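PDB 3W5M: alpha-L-rhamnosidase from Streptomyces avermitilis, which hydrolyses terminal non-reducing alpha-L-rhamnose residues from alpha-L-rhamnosides, including citrus flavonoids and the arabinogalactan-protein gum arabic. Local coordinates for residues 165-170 and 212-217; 171-177 and 206-212; 700-704 and 770-774. All blocks are in the same frame, centred on the assembly; numbering follows the deposited sequence.

Interaction 1: 165-170 and 212-217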
ATOM      1  N   LEU A 165       0.905  49.862   1.886  1.00 28.76           N
ATOM      2  CA  LEU A 165      -0.132  48.838   2.070  1.00 29.46           C
ATOM      3  C   LEU A 165      -1.327  49.406   2.838  1.00 31.00           C
ATOM      4  O   LEU A 165      -1.151  50.324   3.630  1.00 29.16           O
ATOM      5  CB  LEU A 165       0.451  47.627   2.800  1.00 28.38           C
ATOM      6  CG  LEU A 165       1.717  47.016   2.171  1.00 29.66           C
ATOM      7  CD1 LEU A 165       2.093  45.747   2.911  1.00 27.79           C
ATOM      8  CD2 LEU A 165       1.503  46.726   0.683  1.00 29.36           C
ATOM      9  N   PRO A 166      -2.543  48.840   2.619  1.00 30.80           N
ATOM     10  CA  PRO A 166      -3.736  49.442   3.218  1.00 31.73           C
ATOM     11  C   PRO A 166      -3.852  49.176   4.713  1.00 29.77           C
ATOM     12  O   PRO A 166      -3.112  48.350   5.289  1.00 27.55           O
ATOM     13  CB  PRO A 166      -4.892  48.760   2.467  1.00 33.19           C
ATOM     14  CG  PRO A 166      -4.336  47.451   2.018  1.00 33.59           C
ATOM     15  CD  PRO A 166      -2.871  47.683   1.759  1.00 33.12           C
ATOM     16  N   ASP A 167      -4.777  49.886   5.345  1.00 31.71           N
ATOM     17  CA  ASP A 167      -5.089  49.664   6.743  1.00 32.40           C
ATOM     18  C   ASP A 167      -5.863  48.371   6.986  1.00 33.61           C
ATOM     19  O   ASP A 167      -6.482  47.818   6.066  1.00 32.26           O
ATOM     20  CB  ASP A 167      -5.913  50.844   7.274  1.00 35.56           C
ATOM     21  CG  ASP A 167      -5.165  52.163   7.207  1.00 38.75           C
ATOM     22  OD1 ASP A 167      -3.932  52.184   7.389  1.00 42.40           O
ATOM     23  OD2 ASP A 167      -5.811  53.198   6.980  1.00 42.43           O
ATOM     24  N   ASP A 168      -5.832  47.896   8.236  1.00 33.65           N
ATOM     25  CA  ASP A 168      -6.684  46.783   8.682  1.00 31.69           C
ATOM     26  C   ASP A 168      -6.436  45.482   7.929  1.00 29.64           C
ATOM     27  O   ASP A 168      -7.368  44.799   7.522  1.00 28.04           O
ATOM     28  CB  ASP A 168      -8.165  47.172   8.617  1.00 33.99           C
ATOM     29  CG  ASP A 168      -8.516  48.289   9.595  1.00 37.62           C
ATOM     30  OD1 ASP A 168      -7.872  48.387  10.675  1.00 39.09           O
ATOM     31  OD2 ASP A 168      -9.426  49.081   9.275  1.00 41.59           O
ATOM     32  N   ILE A 169      -5.166  45.149   7.767  1.00 28.06           N
ATOM     33  CA  ILE A 169      -4.761  43.932   7.107  1.00 28.22           C
ATOM     34  C   ILE A 169      -5.065  42.759   8.032  1.00 30.03           C
ATOM     35  O   ILE A 169      -4.584  42.726   9.168  1.00 29.08           O
ATOM     36  CB  ILE A 169      -3.252  43.965   6.779  1.00 28.64           C
ATOM     37  CG1 ILE A 169      -2.970  44.962   5.657  1.00 28.93           C
ATOM     38  CG2 ILE A 169      -2.749  42.577   6.399  1.00 27.55           C
ATOM     39  CD1 ILE A 169      -1.501  45.341   5.517  1.00 28.05           C
ATOM     40  N   THR A 170      -5.850  41.799   7.550  1.00 28.05           N
ATOM     41  CA  THR A 170      -6.122  40.580   8.331  1.00 30.52           C
ATOM     42  C   THR A 170      -5.304  39.356   7.871  1.00 30.11           C
ATOM     43  O   THR A 170      -5.203  38.369   8.592  1.00 31.03           O
ATOM     44  CB  THR A 170      -7.626  40.221   8.350  1.00 31.36           C
ATOM     45  OG1 THR A 170      -8.101  40.062   7.010  1.00 32.29           O
ATOM     46  CG2 THR A 170      -8.447  41.322   9.030  1.00 31.19           C
ATOM     47  N   LEU A 212       2.086  37.543   7.226  1.00 27.93           N
ATOM     48  CA  LEU A 212       1.359  38.477   8.082  1.00 29.33           C
ATOM     49  C   LEU A 212       2.244  39.028   9.218  1.00 30.26           C
ATOM     50  O   LEU A 212       2.128  40.213   9.569  1.00 34.17           O
ATOM     51  CB  LEU A 212       0.073  37.845   8.621  1.00 30.28           C
ATOM     52  CG  LEU A 212      -0.812  38.688   9.557  1.00 29.16           C
ATOM     53  CD1 LEU A 212      -1.437  39.855   8.820  1.00 30.85           C
ATOM     54  CD2 LEU A 212      -1.897  37.813  10.181  1.00 30.41           C
ATOM     55  N   ASP A 213       3.123  38.184   9.771  1.00 31.99           N
ATOM     56  CA  ASP A 213       4.047  38.559  10.874  1.00 34.11           C
ATOM     57  C   ASP A 213       5.150  39.553  10.498  1.00 32.51           C
ATOM     58  O   ASP A 213       5.909  39.982  11.375  1.00 30.95           O
ATOM     59  CB  ASP A 213       4.690  37.311  11.514  1.00 37.87           C
ATOM     60  CG  ASP A 213       5.467  36.461  10.496  1.00 45.80           C
ATOM     61  OD1 ASP A 213       5.180  36.585   9.281  1.00 48.84           O
ATOM     62  OD2 ASP A 213       6.351  35.657  10.887  1.00 48.69           O
ATOM     63  N   HIS A 214       5.248  39.913   9.211  1.00 31.99           N
ATOM     64  CA  HIS A 214       6.261  40.879   8.734  1.00 32.15           C
ATOM     65  C   HIS A 214       5.706  42.084   7.973  1.00 31.29           C
ATOM     66  O   HIS A 214       6.449  43.017   7.707  1.00 32.14           O
ATOM     67  CB  HIS A 214       7.340  40.196   7.885  1.00 34.78           C
ATOM     68  CG  HIS A 214       8.238  39.300   8.672  1.00 37.14           C
ATOM     69  ND1 HIS A 214       9.293  39.778   9.420  1.00 40.64           N
ATOM     70  CD2 HIS A 214       8.223  37.960   8.853  1.00 39.41           C
ATOM     71  CE1 HIS A 214       9.897  38.768  10.021  1.00 41.61           C
ATOM     72  NE2 HIS A 214       9.261  37.654   9.701  1.00 43.79           N
ATOM     73  N   VAL A 215       4.416  42.089   7.643  1.00 28.31           N
ATOM     74  CA  VAL A 215       3.824  43.253   6.964  1.00 27.68           C
ATOM     75  C   VAL A 215       2.973  44.133   7.870  1.00 29.20           C
ATOM     76  O   VAL A 215       2.480  43.684   8.914  1.00 29.09           O
ATOM     77  CB  VAL A 215       2.999  42.875   5.715  1.00 28.51           C
ATOM     78  CG1 VAL A 215       3.861  42.104   4.719  1.00 28.92           C
ATOM     79  CG2 VAL A 215       1.751  42.108   6.096  1.00 30.23           C
ATOM     80  N   HIS A 216       2.817  45.387   7.465  1.00 27.21           N
ATOM     81  CA  HIS A 216       2.023  46.345   8.219  1.00 29.42           C
ATOM     82  C   HIS A 216       1.431  47.377   7.280  1.00 29.25           C
ATOM     83  O   HIS A 216       1.738  47.408   6.094  1.00 28.50           O
ATOM     84  CB  HIS A 216       2.883  47.012   9.309  1.00 29.72           C
ATOM     85  CG  HIS A 216       4.217  47.473   8.819  1.00 31.57           C
ATOM     86  ND1 HIS A 216       4.415  48.717   8.261  1.00 33.04           N
ATOM     87  CD2 HIS A 216       5.413  46.838   8.759  1.00 31.82           C
ATOM     88  CE1 HIS A 216       5.678  48.834   7.890  1.00 32.53           C
ATOM     89  NE2 HIS A 216       6.305  47.712   8.191  1.00 33.42           N
ATOM     90  N   SER A 217       0.578  48.240   7.806  1.00 30.07           N
ATOM     91  CA  SER A 217       0.007  49.276   6.991  1.00 30.09           C
ATOM     92  C   SER A 217       1.091  50.290   6.648  1.00 29.51           C
ATOM     93  O   SER A 217       2.105  50.386   7.342  1.00 31.35           O
ATOM     94  CB  SER A 217      -1.151  49.945   7.742  1.00 32.27           C
ATOM     95  OG  SER A 217      -0.668  50.935   8.634  1.00 36.95           O
TER
HETATM   96  O   HOH W   1      -3.099  52.593   9.695  1.00 43.87           O

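Interaction 2: 171-177 and 206-212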
ATOM      1  N   GLY A 171      -4.722  39.422   6.677  1.00 29.44           N
ATOM      2  CA  GLY A 171      -3.964  38.280   6.144  1.00 26.90           C
ATOM      3  C   GLY A 171      -3.017  38.725   5.048  1.00 26.76           C
ATOM      4  O   GLY A 171      -3.297  39.708   4.355  1.00 27.93           O
ATOM      5  N   ALA A 172      -1.888  38.026   4.907  1.00 25.30           N
ATOM      6  CA  ALA A 172      -0.910  38.369   3.872  1.00 25.79           C
ATOM      7  C   ALA A 172      -0.193  37.116   3.429  1.00 25.57           C
ATOM      8  O   ALA A 172       0.289  36.342   4.257  1.00 26.32           O
ATOM      9  CB  ALA A 172       0.092  39.405   4.376  1.00 24.74           C
ATOM     10  N   THR A 173      -0.125  36.904   2.120  1.00 24.87           N
ATOM     11  CA  THR A 173       0.612  35.751   1.581  1.00 23.92           C
ATOM     12  C   THR A 173       1.511  36.198   0.452  1.00 23.45           C
ATOM     13  O   THR A 173       1.177  37.136  -0.286  1.00 21.98           O
ATOM     14  CB  THR A 173      -0.301  34.638   1.034  1.00 25.83           C
ATOM     15  OG1 THR A 173      -1.088  35.163  -0.064  1.00 29.30           O
ATOM     16  CG2 THR A 173      -1.206  34.065   2.143  1.00 27.22           C
ATOM     17  N   LEU A 174       2.658  35.537   0.348  1.00 22.02           N
ATOM     18  CA  LEU A 174       3.583  35.777  -0.748  1.00 22.06           C
ATOM     19  C   LEU A 174       3.768  34.499  -1.548  1.00 21.58           C
ATOM     20  O   LEU A 174       4.145  33.472  -0.986  1.00 24.29           O
ATOM     21  CB  LEU A 174       4.938  36.263  -0.211  1.00 22.09           C
ATOM     22  CG  LEU A 174       6.023  36.487  -1.274  1.00 20.99           C
ATOM     23  CD1 LEU A 174       5.683  37.659  -2.180  1.00 23.45           C
ATOM     24  CD2 LEU A 174       7.396  36.695  -0.622  1.00 22.60           C
ATOM     25  N   ALA A 175       3.486  34.555  -2.851  1.00 20.04           N
ATOM     26  CA  ALA A 175       3.794  33.435  -3.746  1.00 20.53           C
ATOM     27  C   ALA A 175       4.978  33.923  -4.599  1.00 20.05           C
ATOM     28  O   ALA A 175       4.978  35.052  -5.067  1.00 20.41           O
ATOM     29  CB  ALA A 175       2.604  33.118  -4.635  1.00 21.63           C
ATOM     30  N   ILE A 176       5.990  33.084  -4.754  1.00 19.40           N
ATOM     31  CA  ILE A 176       7.237  33.539  -5.380  1.00 20.86           C
ATOM     32  C   ILE A 176       7.936  32.346  -6.036  1.00 21.37           C
ATOM     33  O   ILE A 176       7.925  31.227  -5.518  1.00 21.96           O
ATOM     34  CB  ILE A 176       8.140  34.266  -4.354  1.00 20.40           C
ATOM     35  CG1 ILE A 176       9.436  34.808  -4.992  1.00 20.68           C
ATOM     36  CG2 ILE A 176       8.484  33.336  -3.196  1.00 20.65           C
ATOM     37  CD1 ILE A 176      10.103  35.936  -4.226  1.00 20.44           C
ATOM     38  N   SER A 177       8.507  32.585  -7.208  1.00 21.68           N
ATOM     39  CA  SER A 177       9.306  31.588  -7.869  1.00 21.34           C
ATOM     40  C   SER A 177      10.470  32.284  -8.578  1.00 22.24           C
ATOM     41  O   SER A 177      10.345  33.455  -8.934  1.00 19.61           O
ATOM     42  CB  SER A 177       8.433  30.876  -8.907  1.00 22.96           C
ATOM     43  OG  SER A 177       9.113  29.741  -9.424  1.00 25.51           O
ATOM     44  N   PRO A 206       6.641  27.157  -7.481  1.00 25.63           N
ATOM     45  CA  PRO A 206       6.523  28.348  -6.627  1.00 25.70           C
ATOM     46  C   PRO A 206       6.201  28.000  -5.179  1.00 27.01           C
ATOM     47  O   PRO A 206       5.438  27.076  -4.925  1.00 28.25           O
ATOM     48  CB  PRO A 206       5.340  29.117  -7.238  1.00 25.83           C
ATOM     49  CG  PRO A 206       5.231  28.626  -8.623  1.00 26.51           C
ATOM     50  CD  PRO A 206       5.759  27.220  -8.655  1.00 25.39           C
ATOM     51  N   ALA A 207       6.783  28.744  -4.250  1.00 26.45           N
ATOM     52  CA  ALA A 207       6.469  28.635  -2.825  1.00 25.64           C
ATOM     53  C   ALA A 207       5.409  29.665  -2.457  1.00 28.67           C
ATOM     54  O   ALA A 207       5.374  30.788  -3.013  1.00 24.63           O
ATOM     55  CB  ALA A 207       7.713  28.854  -1.993  1.00 26.65           C
ATOM     56  N   VAL A 208       4.549  29.286  -1.512  1.00 28.62           N
ATOM     57  CA  VAL A 208       3.587  30.206  -0.925  1.00 30.38           C
ATOM     58  C   VAL A 208       3.899  30.339   0.573  1.00 31.04           C
ATOM     59  O   VAL A 208       3.967  29.341   1.276  1.00 30.69           O
ATOM     60  CB  VAL A 208       2.130  29.722  -1.126  1.00 31.86           C
ATOM     61  CG1 VAL A 208       1.139  30.705  -0.497  1.00 32.45           C
ATOM     62  CG2 VAL A 208       1.827  29.597  -2.605  1.00 32.79           C
ATOM     63  N   ILE A 209       4.091  31.569   1.041  1.00 29.11           N
ATOM     64  CA  ILE A 209       4.561  31.836   2.414  1.00 31.40           C
ATOM     65  C   ILE A 209       3.576  32.784   3.088  1.00 29.58           C
ATOM     66  O   ILE A 209       3.217  33.801   2.510  1.00 27.92           O
ATOM     67  CB  ILE A 209       5.952  32.524   2.443  1.00 29.38           C
ATOM     68  CG1 ILE A 209       6.990  31.760   1.608  1.00 32.70           C
ATOM     69  CG2 ILE A 209       6.457  32.681   3.889  1.00 32.05           C
ATOM     70  CD1 ILE A 209       7.249  32.385   0.249  1.00 32.58           C
ATOM     71  N   ASP A 210       3.128  32.456   4.298  1.00 29.61           N
ATOM     72  CA  ASP A 210       2.360  33.427   5.072  1.00 32.87           C
ATOM     73  C   ASP A 210       3.327  34.482   5.614  1.00 30.11           C
ATOM     74  O   ASP A 210       4.300  34.132   6.251  1.00 31.76           O
ATOM     75  CB  ASP A 210       1.588  32.756   6.224  1.00 35.44           C
ATOM     76  CG  ASP A 210       0.601  33.717   6.907  1.00 39.09           C
ATOM     77  OD1 ASP A 210       1.039  34.753   7.457  1.00 40.13           O
ATOM     78  OD2 ASP A 210      -0.622  33.453   6.877  1.00 43.93           O
ATOM     79  N   VAL A 211       3.038  35.764   5.371  1.00 28.87           N
ATOM     80  CA  VAL A 211       3.924  36.873   5.772  1.00 26.52           C
ATOM     81  C   VAL A 211       3.218  37.917   6.635  1.00 27.05           C
ATOM     82  O   VAL A 211       3.695  39.048   6.765  1.00 24.51           O
ATOM     83  CB  VAL A 211       4.572  37.593   4.547  1.00 26.09           C
ATOM     84  CG1 VAL A 211       5.558  36.667   3.849  1.00 26.93           C
ATOM     85  CG2 VAL A 211       3.513  38.085   3.562  1.00 23.82           C
ATOM     86  N   LEU A 212       2.086  37.543   7.226  1.00 27.93           N
ATOM     87  CA  LEU A 212       1.359  38.477   8.082  1.00 29.33           C
ATOM     88  C   LEU A 212       2.244  39.028   9.218  1.00 30.26           C
ATOM     89  O   LEU A 212       2.128  40.213   9.569  1.00 34.17           O
ATOM     90  CB  LEU A 212       0.073  37.845   8.621  1.00 30.28           C
ATOM     91  CG  LEU A 212      -0.812  38.688   9.557  1.00 29.16           C
ATOM     92  CD1 LEU A 212      -1.437  39.855   8.820  1.00 30.85           C
ATOM     93  CD2 LEU A 212      -1.897  37.813  10.181  1.00 30.41           C
TER
HETATM   94  O   HOH W   2      -2.214  35.517   6.522  1.00 33.62           O

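Interaction 3: 700-704 and 770-774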
ATOM      1  N   VAL A 700       0.651 -13.351 -14.213  1.00 21.35           N
ATOM      2  CA  VAL A 700       0.496 -14.804 -14.258  1.00 20.11           C
ATOM      3  C   VAL A 700       0.743 -15.463 -12.886  1.00 20.75           C
ATOM      4  O   VAL A 700      -0.045 -16.312 -12.421  1.00 20.03           O
ATOM      5  CB  VAL A 700       1.496 -15.430 -15.281  1.00 20.53           C
ATOM      6  CG1 VAL A 700       1.051 -16.852 -15.631  1.00 20.62           C
ATOM      7  CG2 VAL A 700       1.640 -14.543 -16.506  1.00 20.34           C
ATOM      8  N   THR A 701       1.819 -15.053 -12.209  1.00 19.22           N
ATOM      9  CA  THR A 701       2.271 -15.741 -11.003  1.00 19.49           C
ATOM     10  C   THR A 701       1.424 -15.423  -9.786  1.00 20.79           C
ATOM     11  O   THR A 701       1.282 -16.245  -8.903  1.00 21.60           O
ATOM     12  CB  THR A 701       3.729 -15.407 -10.623  1.00 21.63           C
ATOM     13  OG1 THR A 701       3.861 -14.002 -10.437  1.00 21.45           O
ATOM     14  CG2 THR A 701       4.716 -15.832 -11.743  1.00 18.64           C
ATOM     15  N   VAL A 702       0.893 -14.216  -9.747  1.00 18.79           N
ATOM     16  CA  VAL A 702       0.078 -13.816  -8.588  1.00 19.14           C
ATOM     17  C   VAL A 702      -1.323 -14.514  -8.596  1.00 18.51           C
ATOM     18  O   VAL A 702      -1.762 -15.023  -7.555  1.00 20.46           O
ATOM     19  CB  VAL A 702       0.038 -12.283  -8.441  1.00 18.14           C
ATOM     20  CG1 VAL A 702      -0.852 -11.914  -7.280  1.00 18.92           C
ATOM     21  CG2 VAL A 702       1.449 -11.732  -8.129  1.00 18.73           C
ATOM     22  N   PRO A 703      -2.015 -14.570  -9.757  1.00 18.83           N
ATOM     23  CA  PRO A 703      -3.220 -15.409  -9.779  1.00 18.66           C
ATOM     24  C   PRO A 703      -2.920 -16.853  -9.415  1.00 19.25           C
ATOM     25  O   PRO A 703      -3.682 -17.500  -8.685  1.00 16.71           O
ATOM     26  CB  PRO A 703      -3.716 -15.278 -11.221  1.00 19.40           C
ATOM     27  CG  PRO A 703      -3.225 -13.936 -11.649  1.00 19.30           C
ATOM     28  CD  PRO A 703      -1.909 -13.744 -10.972  1.00 18.16           C
ATOM     29  N   TRP A 704      -1.790 -17.389  -9.902  1.00 20.30           N
ATOM     30  CA  TRP A 704      -1.472 -18.765  -9.568  1.00 20.38           C
ATOM     31  C   TRP A 704      -1.196 -18.948  -8.086  1.00 20.21           C
ATOM     32  O   TRP A 704      -1.646 -19.922  -7.477  1.00 19.76           O
ATOM     33  CB  TRP A 704      -0.276 -19.283 -10.395  1.00 20.72           C
ATOM     34  CG  TRP A 704      -0.080 -20.749 -10.211  1.00 24.31           C
ATOM     35  CD1 TRP A 704       0.943 -21.370  -9.551  1.00 23.67           C
ATOM     36  CD2 TRP A 704      -0.958 -21.792 -10.670  1.00 25.79           C
ATOM     37  NE1 TRP A 704       0.770 -22.743  -9.584  1.00 25.32           N
ATOM     38  CE2 TRP A 704      -0.385 -23.033 -10.260  1.00 25.85           C
ATOM     39  CE3 TRP A 704      -2.169 -21.801 -11.392  1.00 25.08           C
ATOM     40  CZ2 TRP A 704      -0.988 -24.271 -10.536  1.00 26.37           C
ATOM     41  CZ3 TRP A 704      -2.772 -23.045 -11.677  1.00 24.72           C
ATOM     42  CH2 TRP A 704      -2.169 -24.260 -11.248  1.00 24.64           C
ATOM     43  N   LEU A 770       2.672 -21.892 -16.561  1.00 21.18           N
ATOM     44  CA  LEU A 770       1.566 -21.574 -15.679  1.00 22.33           C
ATOM     45  C   LEU A 770       0.264 -21.414 -16.432  1.00 22.50           C
ATOM     46  O   LEU A 770      -0.797 -21.838 -15.936  1.00 22.43           O
ATOM     47  CB  LEU A 770       1.865 -20.327 -14.849  1.00 21.11           C
ATOM     48  CG  LEU A 770       2.937 -20.449 -13.776  1.00 23.80           C
ATOM     49  CD1 LEU A 770       2.947 -19.150 -12.957  1.00 23.25           C
ATOM     50  CD2 LEU A 770       2.790 -21.684 -12.893  1.00 26.13           C
ATOM     51  N   ALA A 771       0.313 -20.801 -17.615  1.00 22.77           N
ATOM     52  CA  ALA A 771      -0.908 -20.652 -18.392  1.00 23.50           C
ATOM     53  C   ALA A 771      -1.514 -22.033 -18.727  1.00 24.53           C
ATOM     54  O   ALA A 771      -2.735 -22.192 -18.703  1.00 21.00           O
ATOM     55  CB  ALA A 771      -0.670 -19.829 -19.646  1.00 21.37           C
ATOM     56  N   ALA A 772      -0.666 -23.031 -19.010  1.00 21.96           N
ATOM     57  CA  ALA A 772      -1.177 -24.389 -19.275  1.00 23.97           C
ATOM     58  C   ALA A 772      -1.826 -24.985 -18.029  1.00 25.29           C
ATOM     59  O   ALA A 772      -2.859 -25.657 -18.120  1.00 26.67           O
ATOM     60  CB  ALA A 772      -0.069 -25.314 -19.795  1.00 23.54           C
ATOM     61  N   ARG A 773      -1.226 -24.731 -16.871  1.00 23.84           N
ATOM     62  CA  ARG A 773      -1.743 -25.213 -15.604  1.00 24.02           C
ATOM     63  C   ARG A 773      -3.109 -24.575 -15.321  1.00 24.38           C
ATOM     64  O   ARG A 773      -4.024 -25.268 -14.862  1.00 25.20           O
ATOM     65  CB  ARG A 773      -0.748 -24.953 -14.471  1.00 24.71           C
ATOM     66  CG  ARG A 773       0.547 -25.769 -14.560  1.00 27.30           C
ATOM     67  CD  ARG A 773       1.351 -25.619 -13.279  1.00 30.67           C
ATOM     68  NE  ARG A 773       2.792 -25.523 -13.519  1.00 33.10           N
ATOM     69  CZ  ARG A 773       3.674 -25.146 -12.594  1.00 34.96           C
ATOM     70  NH1 ARG A 773       3.267 -24.832 -11.355  1.00 32.48           N
ATOM     71  NH2 ARG A 773       4.967 -25.088 -12.903  1.00 37.85           N
ATOM     72  N   MET A 774      -3.240 -23.279 -15.616  1.00 23.74           N
ATOM     73  CA  MET A 774      -4.516 -22.550 -15.442  1.00 25.87           C
ATOM     74  C   MET A 774      -5.604 -23.096 -16.364  1.00 26.25           C
ATOM     75  O   MET A 774      -6.735 -23.346 -15.917  1.00 27.58           O
ATOM     76  CB  MET A 774      -4.347 -21.055 -15.733  1.00 25.63           C
ATOM     77  CG  MET A 774      -3.466 -20.331 -14.726  1.00 26.49           C
ATOM     78  SD  MET A 774      -3.396 -18.572 -15.108  1.00 29.15           S
ATOM     79  CE  MET A 774      -2.216 -18.013 -13.882  1.00 27.25           C
TER

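Interaction 1: 165-170 and 212-217
Leu165 lays one branch across Val215 at about a right angle, its CD1 reaching Val215 CB at 4.1 Å. The same side chain lies along the His216-Ser217 peptide: Leu165 CB points toward 212-217 and sits 3.5 Å from His216 O, and chi1 (-54°) sets CG beside the backbone N, where CG and CD1 also border this oxygen. Ile169 comes to the same carbonyl with its long branch, CD1 lying 3.9 Å from His216 O, so the oxygen has methyl groups of both residues beside it while it accepts a hydrogen bond from Asn220 ND2.

The other branch of Ile169 serves a second partner. Its CG2 meets Leu212 CD1 at 3.9 Å, the two side chains lying alongside each other and pointing opposite ways, and Leu212 CD2 rests against Thr170 O. Both segments are connections at one end of the beta-sandwich in the CBM67 carbohydrate-binding module: 165-170 leads from strand 156-165 into strand 171-179, while the connection 212-217 leads from strand 207-210 into strand 218-227. A backbone hydrogen bond between Leu165 and Gly218 continues the strand pairing just beyond Ser217.

At the more polar end of the contact, Ser217 CB packs 3.5 Å from Pro166 O and is also close to Asp167 OD1. Ser217 OG and the carboxylate are linked through a water, which donates to Asp167 OD1 over 2.5 Å and lies 3.1 Å from Ser217 OG. His216 has its CB directed away from 165-170; its ND1 donates nearly in the ring plane to Ser217 O at 3.0 Å, and NE2 is hydrogen-bonded to Asp187 OD2, which together fix the rotation of the ring.

Interaction 2: 171-177 and 206-212
Leu174 and Ile209 bond to each other in both directions, Leu174 N to Ile209 O and Ile209 N to Leu174 O, each at 2.8 Å; the first is nearly straight (171°) and lies in the carbonyl plane. Ile176 and Ala207 form the next such pair, Ile176 N giving to Ala207 O at 2.9 Å. Beyond the strand end, Val211 N donates to Ala172 O from above the carbonyl plane. Asp210 shapes this end as an Asx turn, its OD1 accepting from Leu212 N at 3.0 Å. Its OD2 accepts a hydrogen bond from a water that in turn accepts one from Ala172 N, so the carboxylate serves both chains.

In the non-hydrogen-bonded pairs the alpha carbons come nearer, and Ala175 CA makes a C-H contact to Ala207 O at 3.2 Å. Ala175 CB meets Val208 CG2 on the sheet face that also carries Thr173 and Asp210. On the face of Leu174 and Ile176, Ile209 points its CD1 across the strands to Ile176 CG2 (3.8 Å), with chi2 at an unusual 102° swinging this methyl over Leu174 O. Val211 holds Ala172 CB with CG2 at 3.8 Å and Leu174 CB with CG1. This face turns inward toward Val184 and Tyr182 of strand 181-186, in the opposing sheet. Ser177 OG is hydrogen-bonded to the backbone O of Trp203, a residue that binds L-rhamnose. The arrangement is an antiparallel edge pairing, with 207-210 the outermost strand of one sheet in the CBM67 beta-sandwich.

Interaction 3: 700-704 and 770-774
Trp704 lies against Leu770, Arg773 and Met774, joining helix 698-710 to helix 756-777 within the (alpha/alpha)6-barrel that forms the catalytic domain of this family 78 glycoside hydrolase. The two short helical segments run at 38° to each other, with axes 10.5 Å apart, and side chains fill the interval.

The indole reaches across with CG anti to the backbone N (chi1 -171°). Leu770 CD2 stands over one face of its five-membered ring, 4.0 Å from the centroid and 14° off the normal, in a CH-pi contact. That same methyl lies over the centre of one face of the Arg773 guanidinium, which is turned almost perpendicular to the indole. Arg773 also touches the six-membered ring with its aliphatic stem, CB lying 3.6 Å from Trp704 CH2, while NH2 forms a salt bridge with Asp769 one turn back. Leu770 CB and CD1 also meet the start of 700-704: CB packs 3.7 Å from Val700 CG1, and CD1 reaches Thr701 CG2, whose neighbouring OG1 is hydrogen-bonded to Asn645.

Met774 passes the indole in an antiparallel sense, its CG 3.9 Å from Trp704 CE3. Replacing Trp704 by alanine would remove the indole and is likely to leave Leu770 CD2, the stem of Arg773 and Met774 CG without their aromatic partner, opening a gap between the helices. Extended beyond CG, the thioether chain of Met774 brings its terminal methyl between Val700 and Pro703: CE lies 3.9 Å from Val700 CG1 and 4.1 Å from Pro703 CB.

In the fold
After the N-terminal immunoglobulin-like domain, the chain enters the CBM67 module, where strand 156-165 ends in the 165-170 connection. Interaction 1 closes the outer loop, bringing 212-217 back to this connection; interaction 2 lies within that loop, zipping strand 171-179 to strand 207-210. The two share Leu212 and touch directly, Val215 CG2 packing 3.6 Å from Ala172 CB, so edge pairing and end connections of the sandwich form one continuous patch. Interaction 3 follows in series far along the chain, tying two helices of the catalytic barrel on the opposite side of the molecule's centre, with nearest atoms about 39 Å from interaction 2 and about 51 Å from interaction 1.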